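PDB 4Q8K: alginase from Pseudoalteromonas, which probably cleaves alginate by beta-elimination, as expected of a polysaccharide lyase family 18 enzyme. Local coordinates for residues Phe248-Val262 and Lys273-Phe285. Sequence-based numbering, arbitrary orientation.
Sequences FNDSVANNGIFDVYV and KFALGTMTSGETF. With CA (calcium ion), chain B.
The methyl CG2 of Thr-278 is a knob in a hollow of segment 248-262, lying 3.6 Å from Asn-249 CB and 3.6 Å from Asp-259 OD1. Ile-257 CG2 adds another wall. With OG1 between the backbone N and carbonyl carbon (chi1 58°), CG2 is the branch that enters the hollow, and the hydroxyl meets a water shared with Asn-249 ND2. Farther along, Ala-275 CB fits between Asn-249 OD1, at 3.6 Å, and the edge of the Phe-248 ring, which Tyr-261 backs on one face. Lys-273 runs past that ring at about a right angle, CE 3.8 Å from Phe-248 CZ, before NZ reaches Glu-245 and Ser-246. Strands 257-265 and 271-280 form an antiparallel hairpin (140° between the short segments) in the jelly-roll sandwich expected of this lyase family, interrupted by a classic beta bulge: Val-260 O accepts from Leu-276 N (2.8 Å) and Gly-277 N (3.1 Å). On the opposite face, Val-260 spreads its methyls, CG2 against Met-279 SD and CG1 touching Phe-285 CZ, 4.2 Å away on strand 284-292 of the other sheet. Asp-259 ties the calcium loop to the hairpin: its syn lone pairs take Asp-250 N (2.8 Å to OD1) and Ser-251 N (to OD2), while a water held by Asn-249 N donates to OD1 and Gly-277 O. With an alanine here those two N-H groups would probably lose their acceptor, and the water one of its mates. Asp-250 OD2, in turn, binds calcium.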
ATOM      1  N   PHE A 248       6.355 -11.540 -12.404  1.00 28.07           N
ATOM      2  CA  PHE A 248       6.397 -11.919 -10.993  1.00 25.86           C
ATOM      3  C   PHE A 248       6.438 -13.441 -10.837  1.00 28.94           C
ATOM      4  O   PHE A 248       6.405 -14.166 -11.832  1.00 29.55           O
ATOM      5  CB  PHE A 248       5.201 -11.314 -10.238  1.00 26.29           C
ATOM      6  CG  PHE A 248       5.002  -9.835 -10.500  1.00 22.85           C
ATOM      7  CD1 PHE A 248       6.019  -8.932 -10.236  1.00 23.51           C
ATOM      8  CD2 PHE A 248       3.809  -9.353 -11.019  1.00 24.59           C
ATOM      9  CE1 PHE A 248       5.852  -7.584 -10.478  1.00 20.66           C
ATOM     10  CE2 PHE A 248       3.640  -7.998 -11.265  1.00 22.42           C
ATOM     11  CZ  PHE A 248       4.663  -7.107 -10.984  1.00 22.54           C
ATOM     12  N   ASN A 249       6.533 -13.915  -9.598  1.00 26.58           N
ATOM     13  CA  ASN A 249       6.665 -15.350  -9.331  1.00 30.69           C
ATOM     14  C   ASN A 249       5.462 -16.175  -9.782  1.00 32.90           C
ATOM     15  O   ASN A 249       5.628 -17.311 -10.242  1.00 33.05           O
ATOM     16  CB  ASN A 249       6.907 -15.624  -7.845  1.00 28.96           C
ATOM     17  CG  ASN A 249       8.240 -15.097  -7.350  1.00 24.38           C
ATOM     18  OD1 ASN A 249       8.992 -14.459  -8.086  1.00 27.94           O
ATOM     19  ND2 ASN A 249       8.526 -15.351  -6.083  1.00 25.69           N
ATOM     20  N   ASP A 250       4.258 -15.622  -9.614  1.00 25.11           N
ATOM     21  CA  ASP A 250       3.040 -16.301 -10.034  1.00 26.05           C
ATOM     22  C   ASP A 250       2.538 -15.685 -11.337  1.00 29.63           C
ATOM     23  O   ASP A 250       2.597 -16.320 -12.392  1.00 31.90           O
ATOM     24  CB  ASP A 250       1.973 -16.221  -8.936  1.00 29.28           C
ATOM     25  CG  ASP A 250       0.724 -17.018  -9.268  1.00 30.25           C
ATOM     26  OD1 ASP A 250       0.687 -18.232  -8.969  1.00 32.09           O
ATOM     27  OD2 ASP A 250      -0.225 -16.425  -9.810  1.00 27.69           O
ATOM     28  N   SER A 251       2.079 -14.437 -11.262  1.00 27.40           N
ATOM     29  CA  SER A 251       1.621 -13.692 -12.434  1.00 28.26           C
ATOM     30  C   SER A 251       0.455 -14.385 -13.132  1.00 29.51           C
ATOM     31  O   SER A 251       0.246 -14.204 -14.329  1.00 31.66           O
ATOM     32  CB  SER A 251       2.770 -13.461 -13.425  1.00 29.35           C
ATOM     33  OG  SER A 251       3.687 -12.485 -12.945  1.00 25.78           O
ATOM     34  N   VAL A 252      -0.303 -15.175 -12.379  1.00 26.09           N
ATOM     35  CA  VAL A 252      -1.485 -15.819 -12.930  1.00 28.64           C
ATOM     36  C   VAL A 252      -2.745 -15.195 -12.343  1.00 26.13           C
ATOM     37  O   VAL A 252      -2.977 -15.264 -11.148  1.00 27.39           O
ATOM     38  CB  VAL A 252      -1.486 -17.334 -12.652  1.00 30.28           C
ATOM     39  CG1 VAL A 252      -2.794 -17.948 -13.108  1.00 31.51           C
ATOM     40  CG2 VAL A 252      -0.297 -18.008 -13.345  1.00 32.13           C
ATOM     41  N   ALA A 253      -3.570 -14.600 -13.191  1.00 28.23           N
ATOM     42  CA  ALA A 253      -4.759 -13.899 -12.716  1.00 25.68           C
ATOM     43  C   ALA A 253      -5.740 -14.797 -11.979  1.00 28.00           C
ATOM     44  O   ALA A 253      -6.028 -15.913 -12.413  1.00 28.33           O
ATOM     45  CB  ALA A 253      -5.462 -13.196 -13.878  1.00 28.26           C
ATOM     46  N   ASN A 254      -6.249 -14.303 -10.854  1.00 27.60           N
ATOM     47  CA  ASN A 254      -7.445 -14.867 -10.241  1.00 30.01           C
ATOM     48  C   ASN A 254      -7.317 -16.321  -9.766  1.00 31.09           C
ATOM     49  O   ASN A 254      -8.298 -17.066  -9.801  1.00 29.76           O
ATOM     50  CB  ASN A 254      -8.620 -14.745 -11.228  1.00 29.44           C
ATOM     51  CG  ASN A 254      -9.975 -14.813 -10.548  1.00 29.97           C
ATOM     52  OD1 ASN A 254     -10.144 -14.356  -9.418  1.00 28.39           O
ATOM     53  ND2 ASN A 254     -10.962 -15.392 -11.243  1.00 29.13           N
ATOM     54  N   ASN A 255      -6.127 -16.723  -9.312  1.00 26.66           N
ATOM     55  CA  ASN A 255      -5.933 -18.091  -8.828  1.00 30.05           C
ATOM     56  C   ASN A 255      -5.696 -18.197  -7.321  1.00 29.25           C
ATOM     57  O   ASN A 255      -5.396 -19.274  -6.808  1.00 30.05           O
ATOM     58  CB  ASN A 255      -4.816 -18.804  -9.591  1.00 30.84           C
ATOM     59  CG  ASN A 255      -3.442 -18.339  -9.175  1.00 29.43           C
ATOM     60  OD1 ASN A 255      -3.308 -17.281  -8.581  1.00 29.02           O
ATOM     61  ND2 ASN A 255      -2.416 -19.131  -9.475  1.00 31.05           N
ATOM     62  N   GLY A 256      -5.838 -17.078  -6.612  1.00 24.47           N
ATOM     63  CA  GLY A 256      -5.743 -17.093  -5.164  1.00 24.71           C
ATOM     64  C   GLY A 256      -4.316 -16.969  -4.660  1.00 24.67           C
ATOM     65  O   GLY A 256      -4.085 -16.834  -3.461  1.00 28.96           O
ATOM     66  N   ILE A 257      -3.356 -17.034  -5.575  1.00 26.61           N
ATOM     67  CA  ILE A 257      -1.956 -16.849  -5.208  1.00 24.81           C
ATOM     68  C   ILE A 257      -1.571 -15.407  -5.494  1.00 22.62           C
ATOM     69  O   ILE A 257      -1.461 -15.002  -6.644  1.00 22.08           O
ATOM     70  CB  ILE A 257      -1.024 -17.801  -5.980  1.00 25.14           C
ATOM     71  CG1 ILE A 257      -1.406 -19.256  -5.692  1.00 30.42           C
ATOM     72  CG2 ILE A 257       0.436 -17.540  -5.609  1.00 25.98           C
ATOM     73  CD1 ILE A 257      -0.534 -20.273  -6.432  1.00 29.13           C
ATOM     74  N   PHE A 258      -1.380 -14.621  -4.442  1.00 23.18           N
ATOM     75  CA  PHE A 258      -1.085 -13.214  -4.622  1.00 22.03           C
ATOM     76  C   PHE A 258       0.414 -13.000  -4.763  1.00 20.43           C
ATOM     77  O   PHE A 258       1.191 -13.515  -3.967  1.00 23.32           O
ATOM     78  CB  PHE A 258      -1.613 -12.413  -3.431  1.00 21.58           C
ATOM     79  CG  PHE A 258      -3.091 -12.524  -3.257  1.00 19.88           C
ATOM     80  CD1 PHE A 258      -3.635 -13.541  -2.491  1.00 24.93           C
ATOM     81  CD2 PHE A 258      -3.942 -11.639  -3.902  1.00 20.89           C
ATOM     82  CE1 PHE A 258      -5.011 -13.656  -2.343  1.00 24.69           C
ATOM     83  CE2 PHE A 258      -5.322 -11.750  -3.766  1.00 23.96           C
ATOM     84  CZ  PHE A 258      -5.855 -12.764  -2.985  1.00 23.99           C
ATOM     85  N   ASP A 259       0.802 -12.261  -5.794  1.00 19.60           N
ATOM     86  CA  ASP A 259       2.169 -11.785  -5.923  1.00 20.85           C
ATOM     87  C   ASP A 259       2.363 -10.615  -4.974  1.00 20.69           C
ATOM     88  O   ASP A 259       1.494  -9.747  -4.849  1.00 19.54           O
ATOM     89  CB  ASP A 259       2.431 -11.321  -7.349  1.00 21.20           C
ATOM     90  CG  ASP A 259       2.450 -12.472  -8.333  1.00 23.89           C
ATOM     91  OD1 ASP A 259       3.332 -13.345  -8.197  1.00 24.12           O
ATOM     92  OD2 ASP A 259       1.579 -12.513  -9.220  1.00 24.15           O
ATOM     93  N   VAL A 260       3.500 -10.597  -4.293  1.00 21.94           N
ATOM     94  CA  VAL A 260       3.857  -9.451  -3.479  1.00 21.85           C
ATOM     95  C   VAL A 260       5.080  -8.859  -4.139  1.00 19.60           C
ATOM     96  O   VAL A 260       6.093  -9.538  -4.308  1.00 19.37           O
ATOM     97  CB  VAL A 260       4.200  -9.844  -2.034  1.00 22.38           C
ATOM     98  CG1 VAL A 260       4.597  -8.603  -1.235  1.00 18.69           C
ATOM     99  CG2 VAL A 260       3.037 -10.580  -1.385  1.00 21.49           C
ATOM    100  N   TYR A 261       4.980  -7.608  -4.559  1.00 15.45           N
ATOM    101  CA  TYR A 261       6.060  -6.997  -5.308  1.00 19.69           C
ATOM    102  C   TYR A 261       6.118  -5.518  -5.038  1.00 17.64           C
ATOM    103  O   TYR A 261       5.197  -4.934  -4.440  1.00 18.29           O
ATOM    104  CB  TYR A 261       5.909  -7.257  -6.820  1.00 18.07           C
ATOM    105  CG  TYR A 261       4.645  -6.706  -7.457  1.00 17.55           C
ATOM    106  CD1 TYR A 261       4.610  -5.419  -7.989  1.00 18.14           C
ATOM    107  CD2 TYR A 261       3.510  -7.489  -7.558  1.00 17.55           C
ATOM    108  CE1 TYR A 261       3.468  -4.924  -8.592  1.00 20.35           C
ATOM    109  CE2 TYR A 261       2.351  -6.998  -8.159  1.00 21.85           C
ATOM    110  CZ  TYR A 261       2.343  -5.723  -8.674  1.00 21.16           C
ATOM    111  OH  TYR A 261       1.191  -5.240  -9.262  1.00 21.44           O
ATOM    112  N   VAL A 262       7.205  -4.908  -5.488  1.00 19.61           N
ATOM    113  CA  VAL A 262       7.387  -3.492  -5.298  1.00 15.32           C
ATOM    114  C   VAL A 262       7.666  -2.803  -6.622  1.00 18.45           C
ATOM    115  O   VAL A 262       8.317  -3.365  -7.511  1.00 19.25           O
ATOM    116  CB  VAL A 262       8.530  -3.219  -4.291  1.00 15.93           C
ATOM    117  CG1 VAL A 262       9.849  -3.795  -4.821  1.00 20.34           C
ATOM    118  CG2 VAL A 262       8.651  -1.728  -4.033  1.00 21.26           C
ATOM    119  N   LYS A 273      10.268  -2.605 -11.253  1.00 18.53           N
ATOM    120  CA  LYS A 273       9.481  -3.531 -10.454  1.00 17.38           C
ATOM    121  C   LYS A 273      10.275  -4.770 -10.079  1.00 21.21           C
ATOM    122  O   LYS A 273      11.215  -5.159 -10.789  1.00 24.45           O
ATOM    123  CB  LYS A 273       8.197  -3.911 -11.187  1.00 22.30           C
ATOM    124  CG  LYS A 273       8.386  -4.864 -12.367  1.00 21.24           C
ATOM    125  CD  LYS A 273       7.083  -4.907 -13.175  1.00 22.62           C
ATOM    126  CE  LYS A 273       6.874  -6.221 -13.908  1.00 27.71           C
ATOM    127  NZ  LYS A 273       5.649  -6.148 -14.777  1.00 27.24           N
ATOM    128  N   PHE A 274       9.907  -5.370  -8.953  1.00 20.18           N
ATOM    129  CA  PHE A 274      10.669  -6.474  -8.387  1.00 21.58           C
ATOM    130  C   PHE A 274       9.772  -7.380  -7.567  1.00 19.99           C
ATOM    131  O   PHE A 274       9.082  -6.922  -6.657  1.00 19.17           O
ATOM    132  CB  PHE A 274      11.778  -5.919  -7.497  1.00 19.37           C
ATOM    133  CG  PHE A 274      12.883  -6.898  -7.214  1.00 25.93           C
ATOM    134  CD1 PHE A 274      12.785  -7.792  -6.161  1.00 26.20           C
ATOM    135  CD2 PHE A 274      14.037  -6.898  -7.985  1.00 27.74           C
ATOM    136  CE1 PHE A 274      13.819  -8.685  -5.886  1.00 23.73           C
ATOM    137  CE2 PHE A 274      15.075  -7.797  -7.715  1.00 30.61           C
ATOM    138  CZ  PHE A 274      14.961  -8.689  -6.660  1.00 27.67           C
ATOM    139  N   ALA A 275       9.787  -8.672  -7.881  1.00 19.17           N
ATOM    140  CA  ALA A 275       8.993  -9.639  -7.135  1.00 22.57           C
ATOM    141  C   ALA A 275       9.641 -10.009  -5.799  1.00 21.55           C
ATOM    142  O   ALA A 275      10.819 -10.368  -5.749  1.00 21.89           O
ATOM    143  CB  ALA A 275       8.734 -10.894  -7.978  1.00 22.99           C
ATOM    144  N   LEU A 276       8.855  -9.935  -4.726  1.00 20.54           N
ATOM    145  CA  LEU A 276       9.349 -10.263  -3.391  1.00 19.04           C
ATOM    146  C   LEU A 276       8.903 -11.646  -2.930  1.00 20.51           C
ATOM    147  O   LEU A 276       9.650 -12.364  -2.288  1.00 20.99           O
ATOM    148  CB  LEU A 276       8.900  -9.185  -2.391  1.00 20.61           C
ATOM    149  CG  LEU A 276       9.438  -7.800  -2.779  1.00 19.50           C
ATOM    150  CD1 LEU A 276       8.706  -6.694  -2.026  1.00 24.28           C
ATOM    151  CD2 LEU A 276      10.964  -7.719  -2.573  1.00 24.02           C
ATOM    152  N   GLY A 277       7.672 -12.023  -3.245  1.00 21.84           N
ATOM    153  CA  GLY A 277       7.180 -13.323  -2.834  1.00 21.06           C
ATOM    154  C   GLY A 277       5.778 -13.577  -3.332  1.00 23.64           C
ATOM    155  O   GLY A 277       5.262 -12.814  -4.143  1.00 20.82           O
ATOM    156  N   THR A 278       5.186 -14.667  -2.852  1.00 22.09           N
ATOM    157  CA  THR A 278       3.782 -14.983  -3.094  1.00 24.25           C
ATOM    158  C   THR A 278       3.140 -15.463  -1.799  1.00 24.70           C
ATOM    159  O   THR A 278       3.825 -15.917  -0.886  1.00 21.79           O
ATOM    160  CB  THR A 278       3.611 -16.093  -4.155  1.00 24.54           C
ATOM    161  OG1 THR A 278       4.299 -17.276  -3.723  1.00 27.87           O
ATOM    162  CG2 THR A 278       4.149 -15.652  -5.506  1.00 22.06           C
ATOM    163  N   MET A 279       1.814 -15.358  -1.724  1.00 23.54           N
ATOM    164  CA  MET A 279       1.081 -15.798  -0.547  1.00 25.05           C
ATOM    165  C   MET A 279      -0.334 -16.180  -0.937  1.00 24.58           C
ATOM    166  O   MET A 279      -0.837 -15.738  -1.965  1.00 25.76           O
ATOM    167  CB  MET A 279       1.011 -14.681   0.502  1.00 25.44           C
ATOM    168  CG  MET A 279       0.256 -13.434   0.034  1.00 26.38           C
ATOM    169  SD  MET A 279       0.391 -12.054   1.200  1.00 24.57           S
ATOM    170  CE  MET A 279      -0.118 -12.862   2.725  1.00 23.47           C
ATOM    171  N   THR A 280      -0.962 -16.999  -0.102  1.00 25.12           N
ATOM    172  CA  THR A 280      -2.381 -17.260  -0.238  1.00 24.97           C
ATOM    173  C   THR A 280      -3.144 -16.520   0.864  1.00 26.94           C
ATOM    174  O   THR A 280      -2.578 -16.130   1.892  1.00 24.53           O
ATOM    175  CB  THR A 280      -2.707 -18.781  -0.245  1.00 28.17           C
ATOM    176  OG1 THR A 280      -2.271 -19.385   0.982  1.00 29.40           O
ATOM    177  CG2 THR A 280      -2.017 -19.463  -1.423  1.00 30.20           C
ATOM    178  N   SER A 281      -4.425 -16.303   0.627  1.00 23.59           N
ATOM    179  CA  SER A 281      -5.263 -15.591   1.582  1.00 23.21           C
ATOM    180  C   SER A 281      -5.191 -16.228   2.969  1.00 25.75           C
ATOM    181  O   SER A 281      -5.363 -17.444   3.120  1.00 26.89           O
ATOM    182  CB  SER A 281      -6.707 -15.575   1.088  1.00 25.33           C
ATOM    183  OG  SER A 281      -7.512 -14.790   1.939  1.00 24.53           O
ATOM    184  N   GLY A 282      -4.923 -15.408   3.982  1.00 23.62           N
ATOM    185  CA  GLY A 282      -4.812 -15.910   5.339  1.00 25.59           C
ATOM    186  C   GLY A 282      -3.370 -16.037   5.808  1.00 26.59           C
ATOM    187  O   GLY A 282      -3.106 -16.214   6.993  1.00 27.85           O
ATOM    188  N   GLU A 283      -2.431 -15.962   4.877  1.00 25.98           N
ATOM    189  CA  GLU A 283      -1.021 -16.071   5.236  1.00 25.17           C
ATOM    190  C   GLU A 283      -0.461 -14.735   5.713  1.00 26.33           C
ATOM    191  O   GLU A 283      -1.102 -13.696   5.551  1.00 22.20           O
ATOM    192  CB  GLU A 283      -0.212 -16.644   4.075  1.00 27.84           C
ATOM    193  CG  GLU A 283      -0.469 -18.129   3.860  1.00 29.18           C
ATOM    194  CD  GLU A 283       0.464 -18.748   2.838  1.00 32.08           C
ATOM    195  OE1 GLU A 283       0.865 -19.916   3.038  1.00 38.17           O
ATOM    196  OE2 GLU A 283       0.794 -18.076   1.838  1.00 28.16           O
ATOM    197  N   THR A 284       0.733 -14.772   6.303  1.00 26.34           N
ATOM    198  CA  THR A 284       1.331 -13.592   6.910  1.00 23.50           C
ATOM    199  C   THR A 284       2.784 -13.476   6.474  1.00 23.52           C
ATOM    200  O   THR A 284       3.458 -14.488   6.297  1.00 23.56           O
ATOM    201  CB  THR A 284       1.277 -13.679   8.454  1.00 26.64           C
ATOM    202  OG1 THR A 284      -0.088 -13.791   8.889  1.00 29.90           O
ATOM    203  CG2 THR A 284       1.916 -12.452   9.101  1.00 26.40           C
ATOM    204  N   PHE A 285       3.254 -12.246   6.270  1.00 21.08           N
ATOM    205  CA  PHE A 285       4.662 -12.024   5.942  1.00 22.56           C
ATOM    206  C   PHE A 285       5.182 -10.791   6.665  1.00 22.29           C
ATOM    207  O   PHE A 285       4.407 -10.036   7.256  1.00 25.52           O
ATOM    208  CB  PHE A 285       4.862 -11.897   4.429  1.00 22.20           C
ATOM    209  CG  PHE A 285       4.228 -10.662   3.816  1.00 20.42           C
ATOM    210  CD1 PHE A 285       2.901 -10.654   3.435  1.00 22.82           C
ATOM    211  CD2 PHE A 285       4.987  -9.522   3.581  1.00 19.78           C
ATOM    212  CE1 PHE A 285       2.335  -9.521   2.858  1.00 20.47           C
ATOM    213  CE2 PHE A 285       4.435  -8.399   3.007  1.00 20.89           C
ATOM    214  CZ  PHE A 285       3.107  -8.392   2.638  1.00 18.38           C
TER
HETATM  215 CA    CA B 501      -2.155 -15.177  -8.919  1.00 24.73          CA
HETATM  216  O   HOH W   1       5.762 -12.539  -7.044  1.00 25.30           O
HETATM  217  O   HOH W   2       6.912 -17.349  -4.665  1.00 33.13           O
HETATM  218  O   HOH W   3      11.007 -14.492  -4.594  1.00 34.24           O
HETATM  219  O   HOH W   4      -5.896 -17.577  -1.489  1.00 29.26           O
HETATM  220  O   HOH W   5      -0.939 -13.145  -9.735  1.00 24.10           O